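Local coordinates for uncharacterized protein (Bombyx mori, PDB 5AZ0), which is an aldo-keto reductase, AKR2E5, that probably reduces carbonyl substrates with a nicotinamide cofactor, as its family does, at residues A[129-134]-A[167-172]; A[134-139]-A[158-163]. One frame throughout, in Å; residues are numbered along the deposited sequence. Where two conformers were deposited one is given.

In the fold
Coming from the N terminus, the chain passes through 129-134 into strand 133-136, the fourth of eight parallel strands in the barrel sheet. It then runs on through 134-139, makes a loop, and returns as helix 153-165. Interaction 2 closes the inner loop by laying 158-163 of that helix on the strand. The helix ends and 167-172 follows, leading into strand 172-175; its pairing with 129-134, interaction 1, closes the outer loop, so interaction 2 is nested inside it. V134 belongs to both contacts. Between them they tie together strand, helix and next strand of one beta-alpha-beta unit, and they touch where I172 CG2 packs on F160 O.

Interaction 1 of 2, residues A[129-134]-A[167-172]; sequences DHVNLV and GLTKAI
The backbones of 129-134 and 167-172 pair V131 with T169 and V134 with I172. V131 N gives a hydrogen bond to L168 O, and K170 N gives one back to V131 O (2.9 Å). V134 N reaches A171 O at 3.0 Å. CA-H...O contacts run between these bonds, such as T169 CA to V131 O.

T169 bonds and packs at once. Its OG1, anti to the backbone N (chi1 -176°), donates to A171 O at 2.7 Å, and this oxygen takes V134 N from the opposite face of its carbonyl plane. T169 CG2 packs on V134 CG1 at 3.7 Å, the two side chains crossing at about a right angle. An alanine in place of T169 would probably leave A171 O with V134 N alone of these two donors and open a gap beside V134 CG1.

Nearer the surface, K170 CE lies over one face of the H130 ring. In the conformer given, one of two for D129, H130 ND1 makes a nearly straight, in-plane bond to the anti lone pair of D129 OD2 (2.7 Å); the D129 side chain also lies beside a bound calcium ion.

G167 ends the preceding helix in a Schellman motif, and the loops lead in register into strands 133-136 and 172-175, parallel neighbours in the TIM barrel, which begin to pair at V134 and I172.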
loop_
_atom_site.group_PDB
_atom_site.type_symbol
_atom_site.label_atom_id
_atom_site.label_comp_id
_atom_site.label_asym_id
_atom_site.label_seq_id
_atom_site.Cartn_x
_atom_site.Cartn_y
_atom_site.Cartn_z
ATOM N N ASP A 129 -10.941 -5.485 17.200
ATOM C CA ASP A 129 -11.021 -6.958 17.286
ATOM C C ASP A 129 -10.176 -7.582 16.187
ATOM O O ASP A 129 -9.471 -8.536 16.419
ATOM C CB ASP A 129 -12.468 -7.430 17.061
ATOM C CG ASP A 129 -12.636 -8.969 17.064
ATOM O OD1 ASP A 129 -12.574 -9.520 18.201
ATOM O OD2 ASP A 129 -12.909 -9.597 15.957
ATOM N N HIS A 130 -10.336 -7.035 14.956
ATOM C CA HIS A 130 -9.700 -7.561 13.760
ATOM C C HIS A 130 -9.435 -6.483 12.767
ATOM O O HIS A 130 -10.039 -5.411 12.797
ATOM C CB HIS A 130 -10.540 -8.663 13.102
ATOM C CG HIS A 130 -11.906 -8.196 12.723
ATOM N ND1 HIS A 130 -12.997 -8.350 13.566
ATOM C CD2 HIS A 130 -12.357 -7.531 11.633
ATOM C CE1 HIS A 130 -14.060 -7.803 12.990
ATOM N NE2 HIS A 130 -13.708 -7.332 11.808
ATOM N N VAL A 131 -8.452 -6.735 11.910
ATOM C CA VAL A 131 -8.270 -5.937 10.715
ATOM C C VAL A 131 -8.954 -6.654 9.562
ATOM O O VAL A 131 -9.259 -7.844 9.659
ATOM C CB VAL A 131 -6.788 -5.666 10.339
ATOM C CG1 VAL A 131 -6.175 -4.543 11.228
ATOM C CG2 VAL A 131 -5.922 -6.924 10.364
ATOM N N ASN A 132 -9.171 -5.914 8.487
ATOM C CA ASN A 132 -9.686 -6.496 7.244
ATOM C C ASN A 132 -8.574 -7.171 6.444
ATOM O O ASN A 132 -8.858 -8.125 5.720
ATOM C CB ASN A 132 -10.353 -5.472 6.365
ATOM C CG ASN A 132 -11.542 -4.834 7.084
ATOM O OD1 ASN A 132 -11.341 -3.941 7.941
ATOM N ND2 ASN A 132 -12.765 -5.330 6.782
ATOM N N LEU A 133 -7.351 -6.664 6.581
ATOM C CA LEU A 133 -6.246 -7.218 5.837
ATOM C C LEU A 133 -4.943 -7.037 6.645
ATOM O O LEU A 133 -4.708 -5.959 7.185
ATOM C CB LEU A 133 -6.173 -6.527 4.459
ATOM C CG LEU A 133 -4.950 -6.894 3.605
ATOM C CD1 LEU A 133 -5.000 -8.379 3.191
ATOM C CD2 LEU A 133 -4.987 -6.001 2.365
ATOM N N VAL A 134 -4.102 -8.073 6.713
ATOM C CA VAL A 134 -2.752 -7.882 7.232
ATOM C C VAL A 134 -1.735 -8.388 6.202
ATOM O O VAL A 134 -1.920 -9.474 5.644
ATOM C CB VAL A 134 -2.619 -8.530 8.612
ATOM C CG1 VAL A 134 -2.743 -10.040 8.577
ATOM C CG2 VAL A 134 -1.290 -8.153 9.270
ATOM N N GLY A 167 -9.024 -15.354 13.529
ATOM C CA GLY A 167 -10.064 -14.281 13.395
ATOM C C GLY A 167 -9.452 -12.933 13.711
ATOM O O GLY A 167 -10.166 -12.009 13.890
ATOM N N LEU A 168 -8.109 -12.827 13.735
ATOM C CA LEU A 168 -7.406 -11.581 13.970
ATOM C C LEU A 168 -7.412 -10.666 12.757
ATOM O O LEU A 168 -7.187 -9.414 12.849
ATOM C CB LEU A 168 -6.014 -11.870 14.492
ATOM C CG LEU A 168 -6.037 -12.587 15.845
ATOM C CD1 LEU A 168 -4.603 -12.868 16.208
ATOM C CD2 LEU A 168 -6.698 -11.807 16.985
ATOM N N THR A 169 -7.734 -11.271 11.619
ATOM C CA THR A 169 -7.796 -10.575 10.373
ATOM C C THR A 169 -8.786 -11.304 9.522
ATOM O O THR A 169 -9.002 -12.521 9.706
ATOM C CB THR A 169 -6.453 -10.516 9.680
ATOM O OG1 THR A 169 -6.540 -9.746 8.487
ATOM C CG2 THR A 169 -5.908 -11.884 9.365
ATOM N N LYS A 170 -9.395 -10.582 8.603
ATOM C CA LYS A 170 -10.334 -11.217 7.624
ATOM C C LYS A 170 -9.582 -11.584 6.328
ATOM O O LYS A 170 -10.127 -12.238 5.503
ATOM C CB LYS A 170 -11.444 -10.283 7.229
ATOM C CG LYS A 170 -12.341 -9.808 8.358
ATOM C CD LYS A 170 -13.165 -10.964 8.905
ATOM C CE LYS A 170 -14.636 -10.544 9.193
ATOM N NZ LYS A 170 -15.580 -11.709 9.271
ATOM N N ALA A 171 -8.333 -11.156 6.178
ATOM C CA ALA A 171 -7.568 -11.484 4.986
ATOM C C ALA A 171 -6.075 -11.352 5.224
ATOM O O ALA A 171 -5.642 -10.495 6.029
ATOM C CB ALA A 171 -7.985 -10.618 3.774
ATOM N N ILE A 172 -5.305 -12.158 4.471
ATOM C CA ILE A 172 -3.839 -12.102 4.514
ATOM C C ILE A 172 -3.298 -11.830 3.131
ATOM O O ILE A 172 -3.856 -12.326 2.114
ATOM C CB ILE A 172 -3.238 -13.382 5.176
ATOM C CG1 ILE A 172 -3.698 -14.666 4.435
ATOM C CG2 ILE A 172 -3.648 -13.487 6.635
ATOM C CD1 ILE A 172 -3.142 -15.931 4.955
#

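Interaction 2 of 2, residues A[134-139]-A[158-163]; sequences VLMHWP and RGFEEV
F160 reaches from helix 153-165 to strand 133-136, placing its ring against V134 and M136. This is the strand-helix packing of a beta-alpha-beta unit in the TIM barrel: the short segments 134-136 and 158-163 run almost antiparallel, at 173°, with their axes 10.0 Å apart.

F160 CB leaves the helix toward the strand, and CG stands anti to the carbonyl carbon (chi1 -82°). From there the ring extends to the strand backbone. Along the CD2-CE2 edge, F160 CD2 lies 3.9 Å from V134 CG1, while F160 CE2 has both methyls of V134 near it. F160 CE2 also lies 3.4 Å from L135 C, approached obliquely. The V134 and F160 side chains cross obliquely. V134 O comes up to the ring edge near its plane, 3.6 Å from F160 CE2, and V134 C and L135 N also lie at the ring edge, in plane. On the rim, next to CZ, F160 CE1 meets M136 CB at 4.0 Å. One turn along the helix, V163 CG2 adds a looser apolar touch on V134 CG1.

Outside the two segments, W157 lies with its ring plane nearly parallel to that of F160, and V105 and V115 pack on F160 from strand 100-105 and helix 112-126.

At the tip, F160 CZ sits 3.3 Å from M136 N and 3.8 Å from M136 CB.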
loop_
_atom_site.group_PDB
_atom_site.type_symbol
_atom_site.label_atom_id
_atom_site.label_comp_id
_atom_site.label_asym_id
_atom_site.label_seq_id
_atom_site.Cartn_x
_atom_site.Cartn_y
_atom_site.Cartn_z
ATOM N N VAL A 134 -4.102 -8.073 6.713
ATOM C CA VAL A 134 -2.752 -7.882 7.232
ATOM C C VAL A 134 -1.735 -8.388 6.202
ATOM O O VAL A 134 -1.920 -9.474 5.644
ATOM C CB VAL A 134 -2.619 -8.530 8.612
ATOM C CG1 VAL A 134 -2.743 -10.040 8.577
ATOM C CG2 VAL A 134 -1.290 -8.153 9.270
ATOM N N LEU A 135 -0.686 -7.622 5.999
ATOM C CA LEU A 135 0.403 -7.931 5.073
ATOM C C LEU A 135 1.751 -8.209 5.727
ATOM O O LEU A 135 2.114 -7.626 6.755
ATOM C CB LEU A 135 0.616 -6.771 4.108
ATOM C CG LEU A 135 -0.618 -6.181 3.456
ATOM C CD1 LEU A 135 -0.286 -4.947 2.602
ATOM C CD2 LEU A 135 -1.335 -7.228 2.617
ATOM N N MET A 136 2.492 -9.080 5.068
ATOM C CA MET A 136 3.918 -9.176 5.211
ATOM C C MET A 136 4.562 -8.013 4.541
ATOM O O MET A 136 4.521 -7.842 3.303
ATOM C CB MET A 136 4.406 -10.532 4.718
ATOM C CG MET A 136 5.846 -10.855 5.210
ATOM S SD MET A 136 6.563 -12.334 4.458
ATOM C CE MET A 136 5.228 -13.548 4.466
ATOM N N HIS A 137 5.026 -7.045 5.361
ATOM C CA HIS A 137 5.463 -5.755 4.831
ATOM C C HIS A 137 6.599 -5.905 3.782
ATOM O O HIS A 137 6.546 -5.276 2.761
ATOM C CB HIS A 137 5.876 -4.839 5.948
ATOM C CG HIS A 137 5.693 -3.402 5.656
ATOM N ND1 HIS A 137 5.301 -2.509 6.628
ATOM C CD2 HIS A 137 5.812 -2.694 4.515
ATOM C CE1 HIS A 137 5.199 -1.304 6.093
ATOM N NE2 HIS A 137 5.483 -1.387 4.804
ATOM N N TRP A 138 7.566 -6.784 4.063
ATOM C CA TRP A 138 8.629 -7.142 3.113
ATOM C C TRP A 138 8.940 -8.578 3.258
ATOM O O TRP A 138 8.692 -9.154 4.310
ATOM C CB TRP A 138 9.923 -6.363 3.360
ATOM C CG TRP A 138 9.758 -4.943 3.114
ATOM C CD1 TRP A 138 9.215 -4.036 3.953
ATOM C CD2 TRP A 138 10.138 -4.218 1.925
ATOM N NE1 TRP A 138 9.252 -2.760 3.372
ATOM C CE2 TRP A 138 9.783 -2.865 2.116
ATOM C CE3 TRP A 138 10.772 -4.582 0.734
ATOM C CZ2 TRP A 138 10.003 -1.883 1.151
ATOM C CZ3 TRP A 138 10.989 -3.599 -0.254
ATOM C CH2 TRP A 138 10.601 -2.267 -0.037
ATOM N N PRO A 139 9.503 -9.194 2.198
ATOM C CA PRO A 139 9.836 -10.604 2.238
ATOM C C PRO A 139 11.112 -10.929 3.083
ATOM O O PRO A 139 11.347 -12.108 3.458
ATOM C CB PRO A 139 9.982 -10.958 0.735
ATOM C CG PRO A 139 10.348 -9.708 0.096
ATOM C CD PRO A 139 9.654 -8.624 0.846
ATOM N N ARG A 158 3.056 -19.223 7.327
ATOM C CA ARG A 158 2.297 -20.086 8.233
ATOM C C ARG A 158 1.692 -19.298 9.414
ATOM O O ARG A 158 0.614 -19.596 9.860
ATOM C CB ARG A 158 3.110 -21.257 8.837
ATOM C CG ARG A 158 3.589 -22.321 7.832
ATOM C CD ARG A 158 4.294 -23.608 8.425
ATOM N NE ARG A 158 5.761 -23.649 8.183
ATOM C CZ ARG A 158 6.380 -23.779 6.972
ATOM N NH1 ARG A 158 5.711 -23.912 5.818
ATOM N NH2 ARG A 158 7.722 -23.762 6.903
ATOM N N GLY A 159 2.436 -18.355 9.942
ATOM C CA GLY A 159 1.950 -17.473 10.989
ATOM C C GLY A 159 0.816 -16.613 10.453
ATOM O O GLY A 159 -0.143 -16.396 11.179
ATOM N N PHE A 160 0.901 -16.115 9.208
ATOM C CA PHE A 160 -0.258 -15.335 8.630
ATOM C C PHE A 160 -1.485 -16.240 8.534
ATOM O O PHE A 160 -2.568 -15.846 8.929
ATOM C CB PHE A 160 0.071 -14.715 7.265
ATOM C CG PHE A 160 0.806 -13.433 7.370
ATOM C CD1 PHE A 160 2.108 -13.400 7.804
ATOM C CD2 PHE A 160 0.173 -12.254 7.096
ATOM C CE1 PHE A 160 2.780 -12.209 7.959
ATOM C CE2 PHE A 160 0.822 -11.077 7.232
ATOM C CZ PHE A 160 2.114 -11.049 7.710
ATOM N N GLU A 161 -1.304 -17.499 8.125
ATOM C CA GLU A 161 -2.421 -18.444 8.073
ATOM C C GLU A 161 -2.998 -18.729 9.452
ATOM O O GLU A 161 -4.233 -18.904 9.578
ATOM C CB GLU A 161 -2.024 -19.782 7.338
ATOM C CG GLU A 161 -1.664 -19.508 5.868
ATOM C CD GLU A 161 -1.054 -20.711 5.105
ATOM O OE1 GLU A 161 -0.516 -21.571 5.781
ATOM O OE2 GLU A 161 -1.037 -20.745 3.857
ATOM N N GLU A 162 -2.122 -18.789 10.482
ATOM C CA GLU A 162 -2.590 -19.001 11.841
ATOM C C GLU A 162 -3.448 -17.782 12.349
ATOM O O GLU A 162 -4.508 -17.978 12.984
ATOM C CB GLU A 162 -1.388 -19.403 12.783
ATOM C CG GLU A 162 -0.806 -20.827 12.511
ATOM C CD GLU A 162 0.643 -21.142 13.072
ATOM O OE1 GLU A 162 1.388 -20.263 13.566
ATOM O OE2 GLU A 162 1.037 -22.335 13.016
ATOM N N VAL A 163 -3.021 -16.565 12.097
ATOM C CA VAL A 163 -3.768 -15.400 12.651
ATOM C C VAL A 163 -5.111 -15.238 11.919
ATOM O O VAL A 163 -6.081 -14.790 12.532
ATOM C CB VAL A 163 -2.999 -14.097 12.617
ATOM C CG1 VAL A 163 -1.774 -14.199 13.553
ATOM C CG2 VAL A 163 -2.566 -13.664 11.198
#